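Local atomic coordinates of single-stranded DNA-binding protein (Thermotoga maritima, PDB entry 1Z9F), a protein that probably binds single-stranded DNA through an OB-fold domain and assembles as a homotetramer. Residues R27-E31 with V40-T44; R72-F76 with A113-F118; E90-R96 with V107-A113. Numbering follows the deposited sequence.

Contact 1: R27-E31 with V40-T44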
loop_
_atom_site.group_PDB
_atom_site.type_symbol
_atom_site.label_atom_id
_atom_site.label_comp_id
_atom_site.label_asym_id
_atom_site.label_seq_id
_atom_site.Cartn_x
_atom_site.Cartn_y
_atom_site.Cartn_z
ATOM N N ARG A 27 8.298 16.348 4.322
ATOM C CA ARG A 27 9.016 17.422 3.644
ATOM C C ARG A 27 8.269 17.909 2.403
ATOM O O ARG A 27 7.327 17.264 1.919
ATOM C CB ARG A 27 10.473 17.046 3.312
ATOM C CG ARG A 27 10.746 15.584 2.959
ATOM C CD ARG A 27 12.249 15.287 3.075
ATOM N NE ARG A 27 12.523 13.904 3.468
ATOM C CZ ARG A 27 13.721 13.441 3.835
ATOM N NH1 ARG A 27 14.796 14.235 3.880
ATOM N NH2 ARG A 27 13.844 12.160 4.172
ATOM N N ASP A 28 8.721 19.063 1.914
ATOM C CA ASP A 28 8.081 19.777 0.820
ATOM C C ASP A 28 8.121 18.965 -0.468
ATOM O O ASP A 28 9.042 18.174 -0.685
ATOM C CB ASP A 28 8.752 21.143 0.611
ATOM C CG ASP A 28 8.636 22.043 1.834
ATOM O OD1 ASP A 28 7.586 21.986 2.515
ATOM O OD2 ASP A 28 9.589 22.795 2.119
ATOM N N PRO A 29 7.093 19.132 -1.313
ATOM C CA PRO A 29 7.025 18.376 -2.552
ATOM C C PRO A 29 8.111 18.759 -3.561
ATOM O O PRO A 29 8.576 19.903 -3.582
ATOM C CB PRO A 29 5.633 18.703 -3.085
ATOM C CG PRO A 29 5.248 19.963 -2.438
ATOM C CD PRO A 29 5.927 20.012 -1.129
ATOM N N GLU A 30 8.518 17.788 -4.371
ATOM C CA GLU A 30 9.498 18.010 -5.424
ATOM C C GLU A 30 8.785 18.014 -6.767
ATOM O O GLU A 30 8.249 16.982 -7.176
ATOM C CB GLU A 30 10.559 16.909 -5.412
ATOM C CG GLU A 30 11.512 16.992 -4.236
ATOM C CD GLU A 30 12.594 15.931 -4.285
ATOM O OE1 GLU A 30 12.266 14.741 -4.499
ATOM O OE2 GLU A 30 13.779 16.290 -4.118
ATOM N N GLU A 31 8.756 19.175 -7.428
ATOM C CA GLU A 31 8.267 19.276 -8.809
ATOM C C GLU A 31 9.388 18.888 -9.752
ATOM O O GLU A 31 10.542 19.280 -9.583
ATOM C CB GLU A 31 7.773 20.684 -9.155
ATOM C CG GLU A 31 7.199 20.876 -10.583
ATOM C CD GLU A 31 5.789 20.303 -10.782
ATOM O OE1 GLU A 31 5.582 19.098 -10.544
ATOM O OE2 GLU A 31 4.889 21.061 -11.207
ATOM N N VAL A 40 5.280 16.210 -12.663
ATOM C CA VAL A 40 5.317 15.165 -11.648
ATOM C C VAL A 40 5.808 15.780 -10.358
ATOM O O VAL A 40 6.837 16.441 -10.324
ATOM C CB VAL A 40 6.262 14.010 -12.034
ATOM C CG1 VAL A 40 5.944 12.777 -11.251
ATOM C CG2 VAL A 40 6.160 13.729 -13.512
ATOM N N THR A 41 5.050 15.562 -9.302
ATOM C CA THR A 41 5.381 16.048 -7.990
ATOM C C THR A 41 5.352 14.836 -7.054
ATOM O O THR A 41 4.453 14.012 -7.110
ATOM C CB THR A 41 4.403 17.148 -7.552
ATOM O OG1 THR A 41 4.406 18.200 -8.533
ATOM C CG2 THR A 41 4.789 17.717 -6.208
ATOM N N THR A 42 6.400 14.706 -6.257
ATOM C CA THR A 42 6.507 13.647 -5.315
ATOM C C THR A 42 6.620 14.272 -3.943
ATOM O O THR A 42 7.041 15.424 -3.800
ATOM C CB THR A 42 7.713 12.727 -5.591
ATOM O OG1 THR A 42 8.946 13.451 -5.433
ATOM C CG2 THR A 42 7.618 12.139 -6.992
ATOM N N PHE A 43 6.178 13.503 -2.952
ATOM C CA PHE A 43 6.334 13.841 -1.553
ATOM C C PHE A 43 6.062 12.589 -0.738
ATOM O O PHE A 43 5.439 11.656 -1.212
ATOM C CB PHE A 43 5.408 14.987 -1.131
ATOM C CG PHE A 43 3.961 14.748 -1.408
ATOM C CD1 PHE A 43 3.429 15.012 -2.659
ATOM C CD2 PHE A 43 3.112 14.310 -0.403
ATOM C CE1 PHE A 43 2.071 14.821 -2.920
ATOM C CE2 PHE A 43 1.744 14.106 -0.647
ATOM C CZ PHE A 43 1.226 14.364 -1.913
ATOM N N THR A 44 6.588 12.565 0.473
ATOM C CA THR A 44 6.465 11.426 1.338
ATOM C C THR A 44 5.692 11.916 2.532
ATOM O O THR A 44 5.919 13.028 3.024
ATOM C CB THR A 44 7.838 10.828 1.768
ATOM O OG1 THR A 44 8.280 11.424 2.996
ATOM C CG2 THR A 44 8.917 11.015 0.661
#
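Two backbone hydrogen bonds between E30 and T42 hold these strands together: E30 N gives its proton to T42 O at 2.8 Å, and T42 N returns one to E30 O at 3.1 Å. That makes E30 and T42 a hydrogen-bonded antiparallel pair. The next pair, E31 and T41, is non-hydrogen-bonded, and its CA atoms close to 4.4 Å. Here the side chains do the polar work. E31 OE1 lies only 2.5 Å from T41 OG1, very short for two oxygens, and T41 OG1 is also near A74 O of the helix 71-80. Weaker CA-H...O contacts fill in between, from T41 CA to E30 O at 3.1 Å and from P29 CA to T42 O at 3.2 Å.

Packing takes over beyond the bridges. P29 CB rests on T41 CG2 at 3.4 Å and meets F43 CB at 4.2 Å, while the F43 ring runs on into the interior to join L25, I67 and A77. On the other face E30 and T42 lie side by side, their OE1 and OG1 atoms 3.7 Å apart. Towards R27 the segment is no longer bridged to its partner, and D28 turns to the backbone of K83 instead. This is antiparallel beta-hairpin pairing, between the first two strands of the OB-fold barrel.

Contact 2: R72-F76 with A113-F118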
loop_
_atom_site.group_PDB
_atom_site.type_symbol
_atom_site.label_atom_id
_atom_site.label_comp_id
_atom_site.label_asym_id
_atom_site.label_seq_id
_atom_site.Cartn_x
_atom_site.Cartn_y
_atom_site.Cartn_z
ATOM N N ARG A 72 -2.415 17.841 -13.463
ATOM C CA ARG A 72 -2.966 18.919 -12.626
ATOM C C ARG A 72 -2.815 18.662 -11.129
ATOM O O ARG A 72 -2.708 19.598 -10.335
ATOM C CB ARG A 72 -4.445 19.145 -12.946
ATOM N N LEU A 73 -2.820 17.389 -10.750
ATOM C CA LEU A 73 -2.637 16.993 -9.359
ATOM C C LEU A 73 -1.203 17.232 -8.892
ATOM O O LEU A 73 -0.987 17.717 -7.779
ATOM C CB LEU A 73 -2.999 15.525 -9.196
ATOM C CG LEU A 73 -3.298 15.065 -7.777
ATOM C CD1 LEU A 73 -4.471 15.835 -7.202
ATOM C CD2 LEU A 73 -3.569 13.588 -7.809
ATOM N N ALA A 74 -0.233 16.872 -9.741
ATOM C CA ALA A 74 1.172 17.290 -9.562
ATOM C C ALA A 74 1.242 18.794 -9.427
ATOM O O ALA A 74 1.866 19.300 -8.505
ATOM C CB ALA A 74 2.040 16.831 -10.725
ATOM N N GLU A 75 0.576 19.497 -10.342
ATOM C CA GLU A 75 0.531 20.957 -10.314
ATOM C C GLU A 75 -0.089 21.450 -9.011
ATOM O O GLU A 75 0.480 22.313 -8.339
ATOM C CB GLU A 75 -0.258 21.523 -11.504
ATOM C CG GLU A 75 0.347 21.237 -12.865
ATOM C CD GLU A 75 -0.490 21.792 -13.998
ATOM O OE1 GLU A 75 -0.654 23.033 -14.057
ATOM O OE2 GLU A 75 -0.974 20.993 -14.832
ATOM N N PHE A 76 -1.255 20.907 -8.664
ATOM C CA PHE A 76 -1.902 21.243 -7.395
ATOM C C PHE A 76 -0.972 20.945 -6.223
ATOM O O PHE A 76 -0.866 21.740 -5.291
ATOM C CB PHE A 76 -3.226 20.486 -7.217
ATOM C CG PHE A 76 -3.646 20.335 -5.774
ATOM C CD1 PHE A 76 -3.284 19.208 -5.047
ATOM C CD2 PHE A 76 -4.370 21.332 -5.137
ATOM C CE1 PHE A 76 -3.634 19.082 -3.715
ATOM C CE2 PHE A 76 -4.740 21.205 -3.804
ATOM C CZ PHE A 76 -4.371 20.081 -3.093
ATOM N N ALA A 113 -1.016 8.608 -6.667
ATOM C CA ALA A 113 -2.207 9.182 -6.123
ATOM C C ALA A 113 -3.132 9.585 -7.237
ATOM O O ALA A 113 -2.710 10.157 -8.263
ATOM C CB ALA A 113 -1.887 10.361 -5.233
ATOM N N ASN A 114 -4.414 9.282 -7.051
ATOM C CA ASN A 114 -5.422 9.863 -7.915
ATOM C C ASN A 114 -6.103 11.029 -7.219
ATOM O O ASN A 114 -6.714 11.820 -7.864
ATOM C CB ASN A 114 -6.403 8.801 -8.436
ATOM C CG ASN A 114 -7.122 8.045 -7.345
ATOM O OD1 ASN A 114 -6.618 7.031 -6.821
ATOM N ND2 ASN A 114 -8.359 8.471 -7.039
ATOM N N VAL A 115 -5.979 11.137 -5.899
ATOM C CA VAL A 115 -6.626 12.198 -5.120
ATOM C C VAL A 115 -5.685 12.647 -4.002
ATOM O O VAL A 115 -5.065 11.822 -3.356
ATOM C CB VAL A 115 -7.958 11.680 -4.509
ATOM C CG1 VAL A 115 -8.486 12.606 -3.405
ATOM C CG2 VAL A 115 -9.001 11.522 -5.577
ATOM N N VAL A 116 -5.553 13.955 -3.810
ATOM C CA VAL A 116 -4.918 14.511 -2.610
ATOM C C VAL A 116 -5.729 15.697 -2.091
ATOM O O VAL A 116 -5.823 16.734 -2.761
ATOM C CB VAL A 116 -3.473 14.992 -2.850
ATOM C CG1 VAL A 116 -2.868 15.512 -1.536
ATOM C CG2 VAL A 116 -2.613 13.885 -3.434
ATOM N N ARG A 117 -6.319 15.527 -0.910
ATOM C CA ARG A 117 -6.996 16.604 -0.196
ATOM C C ARG A 117 -6.277 17.001 1.084
ATOM O O ARG A 117 -5.815 16.142 1.850
ATOM C CB ARG A 117 -8.399 16.193 0.214
ATOM C CG ARG A 117 -9.199 15.602 -0.880
ATOM C CD ARG A 117 -10.660 15.868 -0.698
ATOM N NE ARG A 117 -11.304 15.523 -1.949
ATOM C CZ ARG A 117 -11.638 14.296 -2.317
ATOM N NH1 ARG A 117 -11.452 13.287 -1.496
ATOM N NH2 ARG A 117 -12.186 14.072 -3.505
ATOM N N PHE A 118 -6.223 18.308 1.328
ATOM C CA PHE A 118 -5.906 18.814 2.653
ATOM C C PHE A 118 -6.954 18.298 3.619
ATOM O O PHE A 118 -8.134 18.228 3.276
ATOM C CB PHE A 118 -5.926 20.338 2.689
ATOM C CG PHE A 118 -4.880 20.972 1.844
ATOM C CD1 PHE A 118 -3.542 20.656 2.024
ATOM C CD2 PHE A 118 -5.225 21.895 0.870
ATOM C CE1 PHE A 118 -2.572 21.246 1.246
ATOM C CE2 PHE A 118 -4.255 22.492 0.086
ATOM C CZ PHE A 118 -2.928 22.164 0.275
#
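R72 opens the segment by accepting the helical hydrogen bond from F76 N, with R72 O 2.6 Å away; its side chain is modelled only to CB and it does not reach the strand. In L73, one residue on, the CA-to-CB bond points toward the partner. Its CD2 sits 3.6 Å from both A113 O and N114 O, over the corner where the chain changes direction, and CD1 comes to 4.0 Å from V116 N. The apolar neighbours A113 CB and V116 CG2 each lie 4.5 Å from L73 CD2. A74 and E75 are out of reach of this strand; A74 packs on P39 and T69. One helical turn after L73, F76 again points toward the strand. Its CE1 reaches V116 O at 3.3 Å and V116 CB at 4.2 Å, and its CZ meets F118 CE2 at 4.0 Å. The two phenyl rings meet obliquely, centroids 5.7 Å apart and planes at 54°, and L81 lies against both of them.

The corner itself is a classic beta bulge, N114 and V115 both facing E90, after which 115-118 runs at 26° to the helix axis, 9.5 Å from it. L73 and F76 make the helix's whole side of the contact, laying apolar side chains on the strand's backbone and on V116 and F118. With no hydrogen bond across, it rests on shape and burial, not on directional polar bonds.

Contact 3: E90-R96 with V107-A113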
loop_
_atom_site.group_PDB
_atom_site.type_symbol
_atom_site.label_atom_id
_atom_site.label_comp_id
_atom_site.label_asym_id
_atom_site.label_seq_id
_atom_site.Cartn_x
_atom_site.Cartn_y
_atom_site.Cartn_z
ATOM N N GLU A 90 -5.411 9.197 -1.898
ATOM C CA GLU A 90 -6.027 8.049 -2.489
ATOM C C GLU A 90 -5.282 7.673 -3.758
ATOM O O GLU A 90 -5.016 8.505 -4.609
ATOM C CB GLU A 90 -7.463 8.366 -2.838
ATOM C CG GLU A 90 -8.211 7.136 -3.129
ATOM C CD GLU A 90 -9.493 7.405 -3.696
ATOM O OE1 GLU A 90 -10.102 8.400 -3.282
ATOM O OE2 GLU A 90 -9.932 6.621 -4.551
ATOM N N GLY A 91 -4.938 6.408 -3.900
ATOM C CA GLY A 91 -4.374 5.990 -5.149
ATOM C C GLY A 91 -4.056 4.528 -5.200
ATOM O O GLY A 91 -4.783 3.712 -4.644
ATOM N N GLU A 92 -2.963 4.202 -5.901
ATOM C CA GLU A 92 -2.565 2.820 -6.054
ATOM C C GLU A 92 -1.234 2.570 -5.451
ATOM O O GLU A 92 -0.374 3.435 -5.431
ATOM C CB GLU A 92 -2.576 2.426 -7.504
ATOM C CG GLU A 92 -3.940 2.165 -8.007
ATOM C CD GLU A 92 -3.936 1.806 -9.468
ATOM O OE1 GLU A 92 -2.823 1.830 -10.046
ATOM O OE2 GLU A 92 -5.034 1.529 -10.040
ATOM N N MET A 93 -1.071 1.382 -4.904
ATOM C CA MET A 93 0.204 1.025 -4.310
ATOM C C MET A 93 0.993 0.342 -5.412
ATOM O O MET A 93 0.662 -0.763 -5.838
ATOM C CB MET A 93 -0.003 0.145 -3.079
ATOM C CG MET A 93 1.275 -0.112 -2.247
ATOM S SD MET A 93 2.097 1.383 -1.648
ATOM C CE MET A 93 3.525 1.425 -2.626
ATOM N N ARG A 94 1.993 1.057 -5.923
ATOM C CA ARG A 94 2.937 0.486 -6.894
ATOM C C ARG A 94 4.149 -0.153 -6.229
ATOM O O ARG A 94 4.798 0.432 -5.365
ATOM C CB ARG A 94 3.408 1.523 -7.920
ATOM C CG ARG A 94 2.336 2.040 -8.885
ATOM C CD ARG A 94 1.279 0.995 -9.257
ATOM N NE ARG A 94 0.497 1.405 -10.441
ATOM C CZ ARG A 94 -0.679 0.875 -10.809
ATOM N NH1 ARG A 94 -1.264 -0.089 -10.085
ATOM N NH2 ARG A 94 -1.290 1.323 -11.905
ATOM N N MET A 95 4.442 -1.363 -6.682
ATOM C CA MET A 95 5.544 -2.173 -6.194
ATOM C C MET A 95 6.587 -2.271 -7.301
ATOM O O MET A 95 6.758 -3.317 -7.925
ATOM C CB MET A 95 5.007 -3.558 -5.832
ATOM C CG MET A 95 4.073 -3.542 -4.649
ATOM S SD MET A 95 5.045 -3.361 -3.134
ATOM C CE MET A 95 4.659 -1.672 -2.761
ATOM N N ARG A 96 7.257 -1.155 -7.554
ATOM C CA ARG A 96 7.997 -1.006 -8.795
ATOM C C ARG A 96 9.398 -1.579 -8.637
ATOM O O ARG A 96 10.153 -1.195 -7.744
ATOM C CB ARG A 96 8.001 0.451 -9.290
ATOM C CG ARG A 96 9.348 1.136 -9.285
ATOM C CD ARG A 96 9.385 2.382 -10.164
ATOM N NE ARG A 96 10.295 3.365 -9.588
ATOM C CZ ARG A 96 11.615 3.230 -9.525
ATOM N NH1 ARG A 96 12.238 2.168 -10.046
ATOM N NH2 ARG A 96 12.335 4.193 -8.962
ATOM N N VAL A 107 12.703 -3.765 -5.658
ATOM C CA VAL A 107 11.290 -3.291 -5.488
ATOM C C VAL A 107 11.067 -2.007 -4.653
ATOM O O VAL A 107 11.262 -1.995 -3.404
ATOM C CB VAL A 107 10.365 -4.410 -4.915
ATOM C CG1 VAL A 107 8.908 -3.942 -4.857
ATOM C CG2 VAL A 107 10.479 -5.693 -5.747
ATOM N N SER A 108 10.598 -0.949 -5.343
ATOM C CA SER A 108 10.393 0.364 -4.724
ATOM C C SER A 108 8.906 0.757 -4.632
ATOM O O SER A 108 8.254 0.927 -5.670
ATOM C CB SER A 108 11.123 1.438 -5.516
ATOM O OG SER A 108 10.677 2.724 -5.109
ATOM N N PRO A 109 8.388 0.944 -3.396
ATOM C CA PRO A 109 6.961 1.186 -3.130
ATOM C C PRO A 109 6.581 2.651 -3.250
ATOM O O PRO A 109 7.046 3.457 -2.451
ATOM C CB PRO A 109 6.793 0.728 -1.661
ATOM C CG PRO A 109 8.201 0.424 -1.165
ATOM C CD PRO A 109 9.154 0.968 -2.140
ATOM N N GLU A 110 5.755 2.997 -4.232
ATOM C CA GLU A 110 5.220 4.361 -4.338
ATOM C C GLU A 110 3.712 4.329 -4.450
ATOM O O GLU A 110 3.168 3.408 -5.056
ATOM C CB GLU A 110 5.678 5.058 -5.611
ATOM C CG GLU A 110 7.130 5.029 -5.918
ATOM C CD GLU A 110 7.368 5.148 -7.401
ATOM O OE1 GLU A 110 6.364 5.477 -8.111
ATOM O OE2 GLU A 110 8.518 4.898 -7.836
ATOM N N VAL A 111 3.053 5.367 -3.928
ATOM C CA VAL A 111 1.629 5.566 -4.148
ATOM C C VAL A 111 1.429 6.515 -5.319
ATOM O O VAL A 111 1.783 7.703 -5.239
ATOM C CB VAL A 111 0.947 6.153 -2.889
ATOM C CG1 VAL A 111 -0.517 6.257 -3.076
ATOM C CG2 VAL A 111 1.240 5.295 -1.647
ATOM N N VAL A 112 0.880 6.000 -6.418
ATOM C CA VAL A 112 0.429 6.864 -7.501
ATOM C C VAL A 112 -0.956 7.340 -7.070
ATOM O O VAL A 112 -1.935 6.572 -7.066
ATOM C CB VAL A 112 0.400 6.131 -8.862
ATOM C CG1 VAL A 112 -0.077 7.055 -9.951
ATOM C CG2 VAL A 112 1.822 5.559 -9.209
ATOM N N ALA A 113 -1.016 8.608 -6.667
ATOM C CA ALA A 113 -2.207 9.182 -6.123
ATOM C C ALA A 113 -3.132 9.585 -7.237
ATOM O O ALA A 113 -2.710 10.157 -8.263
ATOM C CB ALA A 113 -1.887 10.361 -5.233
#
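R96 lays one face of its guanidinium over S108 CB, while NE, at the edge of the group, makes a salt bridge to E110 OE2 at 2.9 Å. The same face of the hairpin carries R94, whose CG packs on V112 CG2 at 3.6 Å. Beneath these side chains the backbones pair in antiparallel register through three hydrogen-bonded pairs, E92 with V112, R94 with E110 and R96 with S108. E92 N to V112 O and R94 N to E110 O are both 2.8 Å, whereas S108 N to R96 O is very short at 2.5 Å. CA-H...O contacts such as V111 CA to E92 O, 3.2 Å, occupy the pairs between.

The other face is apolar: M93 CE and M95 CE converge on P109 CB, at 3.5 and 3.4 Å, and M93 SD lies 4.0 Å from V111 CG2. At the G91-A113 pair the CA atoms close to 4.0 Å, and a side chain on G91 would run into V112 O and A113 CA.

The second subunit packs against this methionine face, F65 on M93 and F64 on M95, while P109 meets its own counterpart there and M95 N makes a hydrogen bond to D63 OD1 of that subunit. Within the chain, 108-118 lies between 86-96 and 62-70, and V111 touches I67 of 62-70 and I19 and L21 of 16-33.

In the fold
The three contacts sample one closed barrel, with strand order 16-33, 39-48, 62-70, 108-118, 86-96. Contact 1 and contact 2, centres 11 Å apart, meet at the helix: T41 OG1 is 2.8 Å from A74 O, and F43 CZ lies 4.2 Å from V116 CG2, so the first hairpin and the last strand share the packing under the helix. Contacts 2 and 3 share A113 and join where N114 N lies 2.6 Å from E90 O, the bulge and corner after which strand 108-118, still paired with 86-96, runs under the helix. Contacts 1 and 3 do not touch, their nearest atoms about 6 Å apart. Of the three, contact 3 alone reaches the second subunit.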